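Local coordinates for Thiol:disulfide interchange protein DsbA (PDB 3HZ8) that probably acts as a periplasmic disulfide oxidoreductase of the thioredoxin family, using a redox-active disulfide to introduce disulfide bonds into other proteins, at residues A[31-35]-A[63-67]. The protein carries 1 engineered substitution. Residue numbers count along the deposited sequence, not the author numbering.
Sequences FFGYF and HVVWQ
Strand 26-32 ends beside the edge strand 57-63, and the two strands meet in one parallel bridge, Phe32 with His63 (CA to CA 5.1 Å), before diverging; the end-to-end directions of the touching parts differ by 73°. Phe32 is fully extended (phi/psi -152/175), and its O accepts a straight hydrogen bond from Val64 N (3.0 Å, 162°) while also receiving a CA-H...O contact from His63 CA at 3.3 Å.

His63 loses the largest area to the contact, about 121 Å². With chi1 at t (-162°), its ring lies along the chain from Phe32 to Phe35, and its ND1 donates to the carbonyl O of Val64 (2.8 Å), which helps to hold the ring's orientation. Gly33 CA sits over the ring face, 3.6 Å from its centroid, a CH-pi contact, and His63 NE2 comes within 2.9 Å of Tyr34 N. A beta carbon on Gly33 would collide with Phe35 CZ.

Phe32, chi1 p, offers its ring face to the His63 edge, an edge-to-face pair with centroids 5.1 Å apart and planes at 67°. Tyr34 and Phe35 complete the aromatic cluster; Tyr34 OH is hydrogen-bonded to OD1 of Asn92 in helix 88-101. Phe35, chi1 p, folds back so that its CE2 lies 3.8 Å from His63 CE1, and its CZ 4.1 Å from Val64 CG2 and 4.0 Å from Trp66 CZ3.

Helix 71-83 packs on His63 through Leu73 and Ala77. Phe35 immediately precedes Cys36 of the redox-active Cys36-Cys39 disulfide, so the contact joins the end of edge strand 57-63 and the loop after it to the segment leading into the CxxC active site at the start of helix 37-50, in the thioredoxin fold of a DsbA.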
ATOM      1  N   PHE A  31       2.180   1.968  -3.101  1.00  5.86           N
ATOM      2  CA  PHE A  31       1.883   3.343  -2.665  1.00  5.92           C
ATOM      3  C   PHE A  31       0.481   3.701  -3.145  1.00  5.91           C
ATOM      4  O   PHE A  31       0.135   3.416  -4.294  1.00  5.84           O
ATOM      5  CB  PHE A  31       2.889   4.348  -3.239  1.00  6.05           C
ATOM      6  CG  PHE A  31       4.274   4.234  -2.643  1.00  6.34           C
ATOM      7  CD1 PHE A  31       4.583   4.892  -1.460  1.00  7.71           C
ATOM      8  CD2 PHE A  31       5.278   3.511  -3.285  1.00  5.69           C
ATOM      9  CE1 PHE A  31       5.871   4.813  -0.901  1.00  7.81           C
ATOM     10  CE2 PHE A  31       6.569   3.439  -2.741  1.00  7.63           C
ATOM     11  CZ  PHE A  31       6.855   4.090  -1.540  1.00  7.28           C
ATOM     12  N   PHE A  32      -0.316   4.331  -2.283  1.00  5.84           N
ATOM     13  CA  PHE A  32      -1.709   4.615  -2.609  1.00  6.42           C
ATOM     14  C   PHE A  32      -2.154   5.854  -1.847  1.00  6.57           C
ATOM     15  O   PHE A  32      -1.411   6.389  -1.017  1.00  6.50           O
ATOM     16  CB  PHE A  32      -2.619   3.424  -2.222  1.00  7.00           C
ATOM     17  CG  PHE A  32      -2.805   3.265  -0.726  1.00  7.08           C
ATOM     18  CD1 PHE A  32      -3.980   3.703  -0.111  1.00  7.78           C
ATOM     19  CD2 PHE A  32      -1.790   2.733   0.069  1.00  6.78           C
ATOM     20  CE1 PHE A  32      -4.150   3.601   1.271  1.00  7.75           C
ATOM     21  CE2 PHE A  32      -1.939   2.637   1.461  1.00  6.94           C
ATOM     22  CZ  PHE A  32      -3.122   3.066   2.064  1.00  7.33           C
ATOM     23  N   GLY A  33      -3.370   6.305  -2.127  1.00  6.37           N
ATOM     24  CA  GLY A  33      -4.035   7.293  -1.271  1.00  6.77           C
ATOM     25  C   GLY A  33      -5.480   6.863  -1.124  1.00  6.75           C
ATOM     26  O   GLY A  33      -6.056   6.300  -2.061  1.00  7.50           O
ATOM     27  N   TYR A  34      -6.082   7.125   0.036  1.00  6.97           N
ATOM     28  CA  TYR A  34      -7.493   6.760   0.238  1.00  7.41           C
ATOM     29  C   TYR A  34      -8.474   7.630  -0.593  1.00  8.18           C
ATOM     30  O   TYR A  34      -9.632   7.256  -0.786  1.00  8.84           O
ATOM     31  CB  TYR A  34      -7.860   6.830   1.720  1.00  8.19           C
ATOM     32  CG  TYR A  34      -7.361   5.680   2.555  1.00  8.43           C
ATOM     33  CD1 TYR A  34      -7.686   4.360   2.230  1.00 10.95           C
ATOM     34  CD2 TYR A  34      -6.604   5.909   3.697  1.00  9.71           C
ATOM     35  CE1 TYR A  34      -7.263   3.286   3.029  1.00 11.22           C
ATOM     36  CE2 TYR A  34      -6.171   4.845   4.500  1.00  9.92           C
ATOM     37  CZ  TYR A  34      -6.494   3.531   4.157  1.00 10.14           C
ATOM     38  OH  TYR A  34      -6.072   2.483   4.967  1.00 12.17           O
ATOM     39  N   PHE A  35      -7.999   8.770  -1.088  1.00  8.87           N
ATOM     40  CA  PHE A  35      -8.818   9.690  -1.917  1.00  9.47           C
ATOM     41  C   PHE A  35      -8.843   9.280  -3.379  1.00  9.52           C
ATOM     42  O   PHE A  35      -9.471   9.945  -4.195  1.00 10.38           O
ATOM     43  CB  PHE A  35      -8.191  11.086  -1.875  1.00 10.11           C
ATOM     44  CG  PHE A  35      -6.699  11.057  -2.111  1.00  9.51           C
ATOM     45  CD1 PHE A  35      -6.191  10.779  -3.383  1.00 10.31           C
ATOM     46  CD2 PHE A  35      -5.796  11.248  -1.059  1.00 11.27           C
ATOM     47  CE1 PHE A  35      -4.822  10.703  -3.621  1.00 11.81           C
ATOM     48  CE2 PHE A  35      -4.431  11.162  -1.285  1.00 12.11           C
ATOM     49  CZ  PHE A  35      -3.936  10.889  -2.565  1.00 10.74           C
ATOM     50  N   HIS A  63       0.868   5.022   2.435  1.00  6.93           N
ATOM     51  CA  HIS A  63       0.033   6.127   1.935  1.00  6.94           C
ATOM     52  C   HIS A  63       0.933   7.294   1.580  1.00  7.14           C
ATOM     53  O   HIS A  63       1.796   7.674   2.379  1.00  7.50           O
ATOM     54  CB  HIS A  63      -0.970   6.550   3.018  1.00  7.37           C
ATOM     55  CG  HIS A  63      -2.133   7.353   2.524  1.00  7.05           C
ATOM     56  ND1 HIS A  63      -2.024   8.647   2.057  1.00  6.29           N
ATOM     57  CD2 HIS A  63      -3.453   7.052   2.480  1.00  6.75           C
ATOM     58  CE1 HIS A  63      -3.218   9.086   1.696  1.00  7.66           C
ATOM     59  NE2 HIS A  63      -4.107   8.146   1.964  1.00  7.55           N
ATOM     60  N   VAL A  64       0.756   7.865   0.389  1.00  6.70           N
ATOM     61  CA  VAL A  64       1.564   9.031   0.009  1.00  7.35           C
ATOM     62  C   VAL A  64       1.233  10.247   0.883  1.00  7.37           C
ATOM     63  O   VAL A  64       0.128  10.356   1.428  1.00  6.98           O
ATOM     64  CB  VAL A  64       1.422   9.411  -1.501  1.00  7.16           C
ATOM     65  CG1 VAL A  64       2.036   8.322  -2.381  1.00  8.45           C
ATOM     66  CG2 VAL A  64      -0.030   9.730  -1.892  1.00  8.59           C
ATOM     67  N   VAL A  65       2.201  11.153   1.033  1.00  7.47           N
ATOM     68  CA  VAL A  65       1.956  12.426   1.720  1.00  7.75           C
ATOM     69  C   VAL A  65       2.473  13.540   0.813  1.00  7.95           C
ATOM     70  O   VAL A  65       3.684  13.719   0.664  1.00  8.72           O
ATOM     71  CB  VAL A  65       2.608  12.478   3.128  1.00  8.22           C
ATOM     72  CG1 VAL A  65       2.366  13.841   3.789  1.00  7.85           C
ATOM     73  CG2 VAL A  65       2.099  11.329   3.995  1.00  7.78           C
ATOM     74  N   TRP A  66       1.539  14.258   0.188  1.00  8.39           N
ATOM     75  CA  TRP A  66       1.857  15.262  -0.829  1.00  8.42           C
ATOM     76  C   TRP A  66       1.596  16.687  -0.333  1.00  8.65           C
ATOM     77  O   TRP A  66       1.918  17.650  -1.016  1.00 10.02           O
ATOM     78  CB  TRP A  66       1.024  14.995  -2.086  1.00  8.30           C
ATOM     79  CG  TRP A  66       1.514  13.825  -2.888  1.00  7.44           C
ATOM     80  CD1 TRP A  66       2.793  13.337  -2.933  1.00  8.61           C
ATOM     81  CD2 TRP A  66       0.747  13.016  -3.790  1.00  6.34           C
ATOM     82  NE1 TRP A  66       2.865  12.267  -3.799  1.00  8.77           N
ATOM     83  CE2 TRP A  66       1.624  12.046  -4.336  1.00  6.45           C
ATOM     84  CE3 TRP A  66      -0.602  12.999  -4.164  1.00  6.48           C
ATOM     85  CZ2 TRP A  66       1.198  11.090  -5.260  1.00  6.63           C
ATOM     86  CZ3 TRP A  66      -1.020  12.060  -5.102  1.00  7.68           C
ATOM     87  CH2 TRP A  66      -0.118  11.113  -5.638  1.00  7.38           C
ATOM     88  N   GLN A  67       0.997  16.797   0.844  1.00  8.23           N
ATOM     89  CA  GLN A  67       0.768  18.089   1.495  1.00  8.42           C
ATOM     90  C   GLN A  67       0.550  17.838   2.983  1.00  8.52           C
ATOM     91  O   GLN A  67       0.223  16.715   3.382  1.00  8.45           O
ATOM     92  CB  GLN A  67      -0.425  18.837   0.860  1.00  8.09           C
ATOM     93  CG  GLN A  67      -1.771  18.091   0.934  1.00  7.43           C
ATOM     94  CD  GLN A  67      -2.916  18.790   0.217  1.00  8.77           C
ATOM     95  OE1 GLN A  67      -2.709  19.755  -0.532  1.00  8.91           O
ATOM     96  NE2 GLN A  67      -4.139  18.291   0.435  1.00  8.48           N
TER